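Local atomic coordinates of botulinum neurotoxin type C1 (Clostridium botulinum, PDB entry 3R4S), a protein that probably binds gangliosides on nerve cells through its receptor-binding region, letting a toxin with metalloprotease activity enter them. Residues E251-Y265 and N274-I288. Numbering follows the deposited sequence.
Sequences EYYMVNIDYLNRYMY and NTRRNNNDFNEGYKI. With SLB (N-acetyl-beta-neuraminic acid), chain C.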
ATOM      1  N   GLU A 251       1.096 -13.314 -11.938  1.00 22.90           N
ATOM      2  CA  GLU A 251       0.988 -12.270 -12.945  1.00 29.41           C
ATOM      3  C   GLU A 251       0.857 -10.884 -12.344  1.00 26.60           C
ATOM      4  O   GLU A 251       0.009 -10.663 -11.484  1.00 25.95           O
ATOM      5  CB  GLU A 251      -0.232 -12.522 -13.836  1.00 30.63           C
ATOM      6  CG  GLU A 251      -0.114 -13.731 -14.742  1.00 35.65           C
ATOM      7  CD  GLU A 251      -1.251 -13.795 -15.753  1.00 41.67           C
ATOM      8  OE1 GLU A 251      -2.426 -13.574 -15.370  1.00 38.42           O
ATOM      9  OE2 GLU A 251      -0.964 -14.059 -16.935  1.00 42.93           O
ATOM     10  N   TYR A 252       1.674  -9.945 -12.820  1.00 25.02           N
ATOM     11  CA  TYR A 252       1.526  -8.541 -12.427  1.00 25.45           C
ATOM     12  C   TYR A 252       1.523  -7.616 -13.628  1.00 27.03           C
ATOM     13  O   TYR A 252       2.117  -7.926 -14.670  1.00 24.94           O
ATOM     14  CB  TYR A 252       2.657  -8.102 -11.492  1.00 24.71           C
ATOM     15  CG  TYR A 252       2.638  -8.748 -10.120  1.00 22.83           C
ATOM     16  CD1 TYR A 252       1.748  -8.320  -9.129  1.00 22.30           C
ATOM     17  CD2 TYR A 252       3.516  -9.774  -9.812  1.00 23.48           C
ATOM     18  CE1 TYR A 252       1.737  -8.913  -7.855  1.00 22.24           C
ATOM     19  CE2 TYR A 252       3.510 -10.376  -8.553  1.00 24.16           C
ATOM     20  CZ  TYR A 252       2.628  -9.937  -7.578  1.00 25.77           C
ATOM     21  OH  TYR A 252       2.636 -10.548  -6.338  1.00 26.18           O
ATOM     22  N   TYR A 253       0.851  -6.479 -13.480  1.00 20.44           N
ATOM     23  CA  TYR A 253       1.120  -5.340 -14.334  1.00 23.42           C
ATOM     24  C   TYR A 253       2.274  -4.542 -13.720  1.00 24.88           C
ATOM     25  O   TYR A 253       2.181  -4.035 -12.591  1.00 23.18           O
ATOM     26  CB  TYR A 253      -0.103  -4.450 -14.468  1.00 25.10           C
ATOM     27  CG  TYR A 253      -1.245  -5.061 -15.243  1.00 28.79           C
ATOM     28  CD1 TYR A 253      -1.101  -5.369 -16.590  1.00 28.73           C
ATOM     29  CD2 TYR A 253      -2.484  -5.279 -14.644  1.00 28.39           C
ATOM     30  CE1 TYR A 253      -2.144  -5.904 -17.319  1.00 29.95           C
ATOM     31  CE2 TYR A 253      -3.541  -5.813 -15.364  1.00 31.92           C
ATOM     32  CZ  TYR A 253      -3.362  -6.118 -16.706  1.00 32.44           C
ATOM     33  OH  TYR A 253      -4.398  -6.647 -17.434  1.00 34.49           O
ATOM     34  N   MET A 254       3.363  -4.446 -14.469  1.00 22.20           N
ATOM     35  CA  MET A 254       4.554  -3.758 -14.009  1.00 22.03           C
ATOM     36  C   MET A 254       4.456  -2.311 -14.448  1.00 25.64           C
ATOM     37  O   MET A 254       4.225  -2.035 -15.627  1.00 23.69           O
ATOM     38  CB  MET A 254       5.787  -4.428 -14.610  1.00 21.27           C
ATOM     39  CG  MET A 254       7.121  -3.885 -14.123  1.00 19.06           C
ATOM     40  SD  MET A 254       8.490  -4.914 -14.698  1.00 25.06           S
ATOM     41  CE  MET A 254       9.896  -3.887 -14.228  1.00 21.62           C
ATOM     42  N   VAL A 255       4.622  -1.387 -13.508  1.00 20.02           N
ATOM     43  CA  VAL A 255       4.497   0.034 -13.818  1.00 19.40           C
ATOM     44  C   VAL A 255       5.679   0.828 -13.288  1.00 24.26           C
ATOM     45  O   VAL A 255       6.309   0.465 -12.287  1.00 22.67           O
ATOM     46  CB  VAL A 255       3.207   0.636 -13.232  1.00 21.45           C
ATOM     47  CG1 VAL A 255       1.981   0.029 -13.899  1.00 24.65           C
ATOM     48  CG2 VAL A 255       3.156   0.419 -11.721  1.00 19.35           C
ATOM     49  N   ASN A 256       5.991   1.915 -13.975  1.00 21.22           N
ATOM     50  CA  ASN A 256       6.993   2.836 -13.491  1.00 22.17           C
ATOM     51  C   ASN A 256       6.276   3.945 -12.752  1.00 23.71           C
ATOM     52  O   ASN A 256       5.306   4.506 -13.268  1.00 21.83           O
ATOM     53  CB  ASN A 256       7.797   3.410 -14.653  1.00 22.44           C
ATOM     54  CG  ASN A 256       9.002   4.174 -14.189  1.00 19.65           C
ATOM     55  OD1 ASN A 256       8.917   5.359 -13.884  1.00 22.34           O
ATOM     56  ND2 ASN A 256      10.139   3.495 -14.112  1.00 20.35           N
ATOM     57  N   ILE A 257       6.737   4.246 -11.538  1.00 22.61           N
ATOM     58  CA  ILE A 257       6.087   5.246 -10.690  1.00 20.75           C
ATOM     59  C   ILE A 257       5.985   6.619 -11.380  1.00 20.37           C
ATOM     60  O   ILE A 257       5.024   7.362 -11.168  1.00 22.59           O
ATOM     61  CB  ILE A 257       6.787   5.366  -9.312  1.00 22.35           C
ATOM     62  CG1 ILE A 257       6.691   4.039  -8.552  1.00 21.60           C
ATOM     63  CG2 ILE A 257       6.175   6.504  -8.477  1.00 25.94           C
ATOM     64  CD1 ILE A 257       5.286   3.447  -8.503  1.00 19.84           C
ATOM     65  N   ASP A 258       6.967   6.945 -12.211  1.00 21.99           N
ATOM     66  CA  ASP A 258       6.932   8.193 -12.981  1.00 24.24           C
ATOM     67  C   ASP A 258       5.947   8.159 -14.152  1.00 27.68           C
ATOM     68  O   ASP A 258       5.684   9.190 -14.763  1.00 26.94           O
ATOM     69  CB  ASP A 258       8.328   8.534 -13.513  1.00 26.56           C
ATOM     70  CG  ASP A 258       9.158   9.321 -12.516  1.00 27.87           C
ATOM     71  OD1 ASP A 258       8.609   9.682 -11.456  1.00 33.15           O
ATOM     72  OD2 ASP A 258      10.347   9.584 -12.794  1.00 28.94           O
ATOM     73  N   TYR A 259       5.405   6.984 -14.460  1.00 23.95           N
ATOM     74  CA  TYR A 259       4.543   6.831 -15.628  1.00 25.45           C
ATOM     75  C   TYR A 259       3.378   5.888 -15.370  1.00 26.62           C
ATOM     76  O   TYR A 259       3.203   4.899 -16.087  1.00 24.13           O
ATOM     77  CB  TYR A 259       5.356   6.313 -16.817  1.00 23.65           C
ATOM     78  CG  TYR A 259       6.311   7.347 -17.368  1.00 25.36           C
ATOM     79  CD1 TYR A 259       5.887   8.275 -18.316  1.00 28.16           C
ATOM     80  CD2 TYR A 259       7.629   7.401 -16.940  1.00 25.22           C
ATOM     81  CE1 TYR A 259       6.756   9.232 -18.831  1.00 28.63           C
ATOM     82  CE2 TYR A 259       8.511   8.355 -17.448  1.00 27.13           C
ATOM     83  CZ  TYR A 259       8.065   9.263 -18.398  1.00 33.02           C
ATOM     84  OH  TYR A 259       8.924  10.220 -18.907  1.00 37.75           O
ATOM     85  N   LEU A 260       2.577   6.208 -14.359  1.00 23.00           N
ATOM     86  CA  LEU A 260       1.491   5.332 -13.940  1.00 24.65           C
ATOM     87  C   LEU A 260       0.405   5.268 -14.999  1.00 26.87           C
ATOM     88  O   LEU A 260      -0.342   4.298 -15.059  1.00 26.22           O
ATOM     89  CB  LEU A 260       0.897   5.805 -12.602  1.00 23.59           C
ATOM     90  CG  LEU A 260       1.869   5.693 -11.418  1.00 27.14           C
ATOM     91  CD1 LEU A 260       1.244   6.225 -10.142  1.00 29.92           C
ATOM     92  CD2 LEU A 260       2.300   4.258 -11.229  1.00 23.62           C
ATOM     93  N   ASN A 261       0.324   6.301 -15.835  1.00 23.81           N
ATOM     94  CA  ASN A 261      -0.667   6.321 -16.911  1.00 28.33           C
ATOM     95  C   ASN A 261      -0.212   5.560 -18.160  1.00 27.85           C
ATOM     96  O   ASN A 261      -0.849   5.646 -19.204  1.00 26.16           O
ATOM     97  CB  ASN A 261      -1.064   7.757 -17.274  1.00 29.63           C
ATOM     98  CG  ASN A 261       0.055   8.515 -17.974  1.00 36.64           C
ATOM     99  OD1 ASN A 261       1.212   8.100 -17.948  1.00 32.57           O
ATOM    100  ND2 ASN A 261      -0.287   9.644 -18.593  1.00 40.08           N
ATOM    101  N   ARG A 262       0.884   4.810 -18.041  1.00 28.24           N
ATOM    102  CA  ARG A 262       1.391   4.005 -19.156  1.00 26.14           C
ATOM    103  C   ARG A 262       1.315   2.517 -18.844  1.00 28.57           C
ATOM    104  O   ARG A 262       1.662   2.081 -17.740  1.00 27.24           O
ATOM    105  CB  ARG A 262       2.843   4.347 -19.471  1.00 23.61           C
ATOM    106  CG  ARG A 262       3.131   5.815 -19.725  1.00 28.12           C
ATOM    107  CD  ARG A 262       2.420   6.323 -20.948  1.00 29.28           C
ATOM    108  NE  ARG A 262       3.275   7.216 -21.721  1.00 30.78           N
ATOM    109  CZ  ARG A 262       3.469   8.500 -21.437  1.00 40.98           C
ATOM    110  NH1 ARG A 262       2.874   9.062 -20.380  1.00 32.96           N
ATOM    111  NH2 ARG A 262       4.265   9.221 -22.212  1.00 44.84           N
ATOM    112  N   TYR A 263       0.881   1.732 -19.823  1.00 24.16           N
ATOM    113  CA  TYR A 263       0.927   0.284 -19.689  1.00 23.67           C
ATOM    114  C   TYR A 263       2.046  -0.292 -20.548  1.00 27.19           C
ATOM    115  O   TYR A 263       2.606   0.383 -21.420  1.00 26.13           O
ATOM    116  CB  TYR A 263      -0.415  -0.356 -20.048  1.00 26.29           C
ATOM    117  CG  TYR A 263      -0.775  -0.247 -21.512  1.00 30.48           C
ATOM    118  CD1 TYR A 263      -0.270  -1.154 -22.440  1.00 30.02           C
ATOM    119  CD2 TYR A 263      -1.625   0.762 -21.969  1.00 31.00           C
ATOM    120  CE1 TYR A 263      -0.596  -1.061 -23.783  1.00 32.60           C
ATOM    121  CE2 TYR A 263      -1.963   0.864 -23.312  1.00 31.64           C
ATOM    122  CZ  TYR A 263      -1.443  -0.050 -24.216  1.00 38.37           C
ATOM    123  OH  TYR A 263      -1.774   0.051 -25.552  1.00 35.87           O
ATOM    124  N   MET A 264       2.366  -1.554 -20.288  1.00 24.93           N
ATOM    125  CA  MET A 264       3.493  -2.206 -20.920  1.00 26.73           C
ATOM    126  C   MET A 264       3.054  -2.893 -22.210  1.00 31.87           C
ATOM    127  O   MET A 264       2.079  -3.651 -22.231  1.00 26.80           O
ATOM    128  CB  MET A 264       4.111  -3.213 -19.949  1.00 29.82           C
ATOM    129  CG  MET A 264       5.575  -3.423 -20.143  1.00 30.40           C
ATOM    130  SD  MET A 264       6.341  -4.382 -18.824  1.00 28.42           S
ATOM    131  CE  MET A 264       7.169  -3.055 -17.941  1.00 23.81           C
ATOM    132  N   TYR A 265       3.768  -2.609 -23.291  1.00 28.48           N
ATOM    133  CA  TYR A 265       3.471  -3.240 -24.564  1.00 30.25           C
ATOM    134  C   TYR A 265       4.769  -3.737 -25.194  1.00 29.43           C
ATOM    135  O   TYR A 265       5.831  -3.662 -24.577  1.00 28.38           O
ATOM    136  CB  TYR A 265       2.748  -2.264 -25.487  1.00 32.88           C
ATOM    137  CG  TYR A 265       2.031  -2.943 -26.627  1.00 38.22           C
ATOM    138  CD1 TYR A 265       1.164  -4.005 -26.389  1.00 39.62           C
ATOM    139  CD2 TYR A 265       2.215  -2.525 -27.932  1.00 38.80           C
ATOM    140  CE1 TYR A 265       0.505  -4.633 -27.425  1.00 38.55           C
ATOM    141  CE2 TYR A 265       1.567  -3.147 -28.975  1.00 44.76           C
ATOM    142  CZ  TYR A 265       0.708  -4.202 -28.715  1.00 44.04           C
ATOM    143  OH  TYR A 265       0.050  -4.827 -29.759  1.00 53.29           O
ATOM    144  N   ASN A 274       2.868   2.425 -23.579  1.00 26.55           N
ATOM    145  CA  ASN A 274       1.776   3.117 -24.259  1.00 28.59           C
ATOM    146  C   ASN A 274       0.820   3.763 -23.268  1.00 31.64           C
ATOM    147  O   ASN A 274       0.592   3.234 -22.179  1.00 28.74           O
ATOM    148  CB  ASN A 274       0.984   2.132 -25.130  1.00 32.43           C
ATOM    149  CG  ASN A 274       1.765   1.648 -26.346  1.00 33.78           C
ATOM    150  OD1 ASN A 274       2.838   2.162 -26.667  1.00 31.30           O
ATOM    151  ND2 ASN A 274       1.220   0.650 -27.029  1.00 34.68           N
ATOM    152  N   THR A 275       0.235   4.891 -23.660  1.00 29.50           N
ATOM    153  CA  THR A 275      -0.733   5.589 -22.828  1.00 27.07           C
ATOM    154  C   THR A 275      -2.009   4.762 -22.596  1.00 35.65           C
ATOM    155  O   THR A 275      -2.598   4.236 -23.540  1.00 34.14           O
ATOM    156  CB  THR A 275      -1.072   6.950 -23.439  1.00 36.15           C
ATOM    157  OG1 THR A 275       0.125   7.735 -23.503  1.00 35.06           O
ATOM    158  CG2 THR A 275      -2.104   7.679 -22.599  1.00 37.67           C
ATOM    159  N   ARG A 276      -2.408   4.629 -21.329  1.00 27.79           N
ATOM    160  CA  ARG A 276      -3.614   3.894 -20.948  1.00 30.60           C
ATOM    161  C   ARG A 276      -4.865   4.538 -21.530  1.00 33.55           C
ATOM    162  O   ARG A 276      -4.982   5.763 -21.579  1.00 31.58           O
ATOM    163  CB  ARG A 276      -3.758   3.856 -19.417  1.00 29.06           C
ATOM    164  CG  ARG A 276      -2.774   2.931 -18.715  1.00 29.93           C
ATOM    165  CD  ARG A 276      -2.841   3.004 -17.159  1.00 28.05           C
ATOM    166  NE  ARG A 276      -1.663   2.323 -16.631  1.00 26.34           N
ATOM    167  CZ  ARG A 276      -1.516   1.002 -16.621  1.00 28.44           C
ATOM    168  NH1 ARG A 276      -2.497   0.218 -17.055  1.00 27.16           N
ATOM    169  NH2 ARG A 276      -0.396   0.460 -16.168  1.00 33.13           N
ATOM    170  N   ARG A 277      -5.808   3.708 -21.950  1.00 32.31           N
ATOM    171  CA  ARG A 277      -7.096   4.216 -22.394  1.00 35.98           C
ATOM    172  C   ARG A 277      -8.103   4.203 -21.236  1.00 37.16           C
ATOM    173  O   ARG A 277      -9.027   5.017 -21.193  1.00 39.38           O
ATOM    174  CB  ARG A 277      -7.606   3.402 -23.584  1.00 39.87           C
ATOM    175  CG  ARG A 277      -6.654   3.416 -24.791  1.00 47.31           C
ATOM    176  CD  ARG A 277      -6.272   4.849 -25.168  1.00 53.16           C
ATOM    177  NE  ARG A 277      -5.093   4.919 -26.036  1.00 64.44           N
ATOM    178  CZ  ARG A 277      -4.484   6.057 -26.378  1.00 68.24           C
ATOM    179  NH1 ARG A 277      -4.944   7.222 -25.923  1.00 66.62           N
ATOM    180  NH2 ARG A 277      -3.414   6.038 -27.171  1.00 60.99           N
ATOM    181  N   ASN A 278      -7.903   3.285 -20.295  1.00 32.77           N
ATOM    182  CA  ASN A 278      -8.759   3.173 -19.122  1.00 35.24           C
ATOM    183  C   ASN A 278      -8.018   3.667 -17.882  1.00 37.43           C
ATOM    184  O   ASN A 278      -7.376   2.889 -17.180  1.00 34.11           O
ATOM    185  CB  ASN A 278      -9.193   1.721 -18.929  1.00 37.25           C
ATOM    186  CG  ASN A 278      -9.652   1.071 -20.227  1.00 39.58           C
ATOM    187  OD1 ASN A 278      -9.382  -0.105 -20.480  1.00 37.87           O
ATOM    188  ND2 ASN A 278     -10.337   1.844 -21.062  1.00 41.83           N
ATOM    189  N   ASN A 279      -8.111   4.963 -17.617  1.00 38.23           N
ATOM    190  CA  ASN A 279      -7.385   5.576 -16.508  1.00 45.55           C
ATOM    191  C   ASN A 279      -7.842   5.144 -15.125  1.00 40.75           C
ATOM    192  O   ASN A 279      -7.103   5.287 -14.152  1.00 42.21           O
ATOM    193  CB  ASN A 279      -7.456   7.095 -16.610  1.00 42.97           C
ATOM    194  CG  ASN A 279      -6.538   7.631 -17.667  1.00 56.01           C
ATOM    195  OD1 ASN A 279      -5.343   7.323 -17.671  1.00 56.41           O
ATOM    196  ND2 ASN A 279      -7.084   8.428 -18.586  1.00 62.15           N
ATOM    197  N   ASN A 280      -9.060   4.625 -15.044  1.00 37.01           N
ATOM    198  CA  ASN A 280      -9.638   4.230 -13.769  1.00 40.51           C
ATOM    199  C   ASN A 280      -9.330   2.782 -13.416  1.00 39.78           C
ATOM    200  O   ASN A 280      -9.780   2.281 -12.388  1.00 35.20           O
ATOM    201  CB  ASN A 280     -11.152   4.439 -13.790  1.00 39.26           C
ATOM    202  CG  ASN A 280     -11.537   5.881 -14.062  1.00 46.58           C
ATOM    203  OD1 ASN A 280     -10.878   6.812 -13.598  1.00 49.23           O
ATOM    204  ND2 ASN A 280     -12.613   6.071 -14.818  1.00 53.40           N
ATOM    205  N   ASP A 281      -8.573   2.104 -14.271  1.00 33.12           N
ATOM    206  CA  ASP A 281      -8.214   0.720 -14.001  1.00 35.14           C
ATOM    207  C   ASP A 281      -6.762   0.427 -14.372  1.00 32.70           C
ATOM    208  O   ASP A 281      -6.107   1.218 -15.040  1.00 32.59           O
ATOM    209  CB  ASP A 281      -9.120  -0.231 -14.782  1.00 42.58           C
ATOM    210  CG  ASP A 281     -10.590  -0.025 -14.478  1.00 49.85           C
ATOM    211  OD1 ASP A 281     -11.120  -0.778 -13.635  1.00 46.51           O
ATOM    212  OD2 ASP A 281     -11.212   0.875 -15.092  1.00 50.72           O
ATOM    213  N   PHE A 282      -6.271  -0.714 -13.908  1.00 31.30           N
ATOM    214  CA  PHE A 282      -5.042  -1.296 -14.420  1.00 32.04           C
ATOM    215  C   PHE A 282      -5.467  -2.559 -15.143  1.00 34.47           C
ATOM    216  O   PHE A 282      -5.634  -3.609 -14.526  1.00 33.12           O
ATOM    217  CB  PHE A 282      -4.072  -1.646 -13.287  1.00 30.57           C
ATOM    218  CG  PHE A 282      -3.434  -0.447 -12.635  1.00 31.07           C
ATOM    219  CD1 PHE A 282      -2.453   0.274 -13.291  1.00 32.56           C
ATOM    220  CD2 PHE A 282      -3.812  -0.046 -11.362  1.00 30.87           C
ATOM    221  CE1 PHE A 282      -1.860   1.377 -12.694  1.00 30.58           C
ATOM    222  CE2 PHE A 282      -3.226   1.048 -10.761  1.00 30.00           C
ATOM    223  CZ  PHE A 282      -2.244   1.760 -11.431  1.00 32.16           C
ATOM    224  N   ASN A 283      -5.677  -2.462 -16.449  1.00 31.38           N
ATOM    225  CA  ASN A 283      -6.193  -3.604 -17.176  1.00 33.33           C
ATOM    226  C   ASN A 283      -5.815  -3.608 -18.652  1.00 33.94           C
ATOM    227  O   ASN A 283      -6.559  -4.110 -19.496  1.00 39.54           O
ATOM    228  CB  ASN A 283      -7.715  -3.699 -16.996  1.00 34.42           C
ATOM    229  CG  ASN A 283      -8.460  -2.544 -17.646  1.00 36.57           C
ATOM    230  OD1 ASN A 283      -7.870  -1.700 -18.326  1.00 32.68           O
ATOM    231  ND2 ASN A 283      -9.775  -2.507 -17.442  1.00 37.97           N
ATOM    232  N   GLU A 284      -4.653  -3.044 -18.962  1.00 33.79           N
ATOM    233  CA  GLU A 284      -4.205  -2.947 -20.348  1.00 32.75           C
ATOM    234  C   GLU A 284      -2.788  -3.474 -20.506  1.00 34.36           C
ATOM    235  O   GLU A 284      -1.967  -3.377 -19.592  1.00 29.48           O
ATOM    236  CB  GLU A 284      -4.273  -1.500 -20.832  1.00 31.58           C
ATOM    237  CG  GLU A 284      -5.673  -0.912 -20.821  1.00 33.61           C
ATOM    238  CD  GLU A 284      -5.677   0.588 -21.077  1.00 34.39           C
ATOM    239  OE1 GLU A 284      -5.466   1.010 -22.234  1.00 35.24           O
ATOM    240  OE2 GLU A 284      -5.893   1.349 -20.119  1.00 32.73           O
ATOM    241  N   GLY A 285      -2.504  -4.050 -21.666  1.00 31.88           N
ATOM    242  CA  GLY A 285      -1.146  -4.432 -21.987  1.00 28.98           C
ATOM    243  C   GLY A 285      -0.710  -5.761 -21.411  1.00 30.96           C
ATOM    244  O   GLY A 285      -1.518  -6.538 -20.903  1.00 30.07           O
ATOM    245  N   TYR A 286       0.589  -6.021 -21.489  1.00 25.53           N
ATOM    246  CA  TYR A 286       1.114  -7.318 -21.110  1.00 26.43           C
ATOM    247  C   TYR A 286       1.462  -7.381 -19.633  1.00 30.48           C
ATOM    248  O   TYR A 286       1.683  -6.355 -18.975  1.00 25.57           O
ATOM    249  CB  TYR A 286       2.333  -7.677 -21.956  1.00 28.05           C
ATOM    250  CG  TYR A 286       2.066  -7.689 -23.444  1.00 31.54           C
ATOM    251  CD1 TYR A 286       0.957  -8.344 -23.967  1.00 31.33           C
ATOM    252  CD2 TYR A 286       2.933  -7.057 -24.328  1.00 33.45           C
ATOM    253  CE1 TYR A 286       0.714  -8.360 -25.337  1.00 35.01           C
ATOM    254  CE2 TYR A 286       2.701  -7.067 -25.692  1.00 34.95           C
ATOM    255  CZ  TYR A 286       1.588  -7.723 -26.192  1.00 36.73           C
ATOM    256  OH  TYR A 286       1.354  -7.736 -27.549  1.00 34.47           O
ATOM    257  N   LYS A 287       1.504  -8.607 -19.133  1.00 29.04           N
ATOM    258  CA  LYS A 287       1.784  -8.885 -17.741  1.00 28.16           C
ATOM    259  C   LYS A 287       3.160  -9.520 -17.633  1.00 27.39           C
ATOM    260  O   LYS A 287       3.636 -10.146 -18.583  1.00 28.28           O
ATOM    261  CB  LYS A 287       0.722  -9.852 -17.226  1.00 28.24           C
ATOM    262  CG  LYS A 287      -0.696  -9.365 -17.505  1.00 31.54           C
ATOM    263  CD  LYS A 287      -1.658 -10.523 -17.676  1.00 37.30           C
ATOM    264  CE  LYS A 287      -2.958 -10.061 -18.314  1.00 42.35           C
ATOM    265  NZ  LYS A 287      -4.055 -11.054 -18.122  1.00 55.26           N
ATOM    266  N   ILE A 288       3.809  -9.353 -16.486  1.00 27.16           N
ATOM    267  CA  ILE A 288       5.033 -10.097 -16.207  1.00 25.21           C
ATOM    268  C   ILE A 288       4.792 -11.097 -15.093  1.00 27.80           C
ATOM    269  O   ILE A 288       3.848 -10.964 -14.306  1.00 25.98           O
ATOM    270  CB  ILE A 288       6.225  -9.177 -15.823  1.00 27.82           C
ATOM    271  CG1 ILE A 288       5.955  -8.442 -14.518  1.00 27.81           C
ATOM    272  CG2 ILE A 288       6.531  -8.172 -16.944  1.00 26.20           C
ATOM    273  CD1 ILE A 288       6.232  -9.249 -13.263  1.00 30.07           C
TER
HETATM  274  C1  SLB C6875       1.374  -6.118 -33.272  1.00 46.66           C
HETATM  275  C2  SLB C6875       2.164  -7.168 -32.538  1.00 45.06           C
HETATM  276  C3  SLB C6875       2.348  -6.727 -31.081  1.00 37.89           C
HETATM  277  C4  SLB C6875       3.255  -7.695 -30.327  1.00 36.26           C
HETATM  278  C5  SLB C6875       4.588  -7.769 -31.036  1.00 34.21           C
HETATM  279  C6  SLB C6875       4.375  -8.204 -32.489  1.00 42.79           C
HETATM  280  C7  SLB C6875       5.711  -8.126 -33.213  1.00 41.90           C
HETATM  281  C8  SLB C6875       5.628  -8.790 -34.596  1.00 51.88           C
HETATM  282  C9  SLB C6875       6.975  -8.769 -35.312  1.00 48.90           C
HETATM  283  C10 SLB C6875       6.546  -8.779 -29.952  1.00 32.49           C
HETATM  284  C11 SLB C6875       7.090 -10.039 -29.354  1.00 30.37           C
HETATM  285  N5  SLB C6875       5.298  -8.878 -30.412  1.00 36.16           N
HETATM  286  O1A SLB C6875       1.928  -5.048 -33.620  1.00 47.92           O
HETATM  287  O1B SLB C6875       0.164  -6.356 -33.487  1.00 54.15           O
HETATM  288  O2  SLB C6875       1.400  -8.377 -32.576  1.00 45.01           O
HETATM  289  O4  SLB C6875       3.471  -7.241 -28.987  1.00 40.58           O
HETATM  290  O6  SLB C6875       3.423  -7.383 -33.196  1.00 38.98           O
HETATM  291  O7  SLB C6875       6.035  -6.727 -33.325  1.00 37.53           O
HETATM  292  O8  SLB C6875       5.176 -10.148 -34.475  1.00 53.06           O
HETATM  293  O9  SLB C6875       7.123  -7.496 -35.952  1.00 52.29           O
HETATM  294  O10 SLB C6875       7.201  -7.743 -30.007  1.00 31.71           O
HETATM  295  O   HOH W   1      -4.142  -6.650 -20.114  1.00 37.10           O
HETATM  296  O   HOH W   2       3.504  -5.520 -17.245  1.00 23.98           O
HETATM  297  O   HOH W   3       1.508  -1.998 -16.795  1.00 28.46           O
HETATM  298  O   HOH W   4       0.784  -3.603 -18.944  1.00 25.45           O
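Tyr-263 and Asn-274 form an antiparallel hydrogen-bonded pair, as do Tyr-252 and Ile-288, while Tyr-286 N donates a hydrogen bond to Met-264 O at 2.9 Å, so 274-288 pairs with both strands of 251-265. The Tyr-263 ring lies between two methylenes: Glu-284 CB sits 4.0 Å from its centroid over one face and Asn-274 CB 3.8 Å over the other, both CH-pi contacts. Tyr-263 CG stands between its backbone N and carbonyl carbon (chi1 68°), which puts the ring between Asn-274 and Glu-284. Arg-276 is extended from CG to NE, and NE donates to Leu-260 O at 2.8 Å, the oxygen lying 18° out of the guanidinium plane. Phe-282 CD1 lies 3.5 Å over the centre of one face of that plane, and Tyr-263 CB is above the opposite face nearer the rim. Water 4 links Met-264 N to the carbonyls of Glu-284 and Tyr-286. The Tyr-265 and Tyr-286 rings stand at 17° to each other and are so offset that they hardly overlap, with centroids 5.0 Å apart. Tyr-286 OH lies 2.6 Å from O4 of the bound sialic acid, and Tyr-265 OH approaches its C3. This hairpin and returning loop belong to the beta-trefoil receptor-binding domain, and the tyrosine pair forms part of its N-acetyl-beta-neuraminic acid pocket.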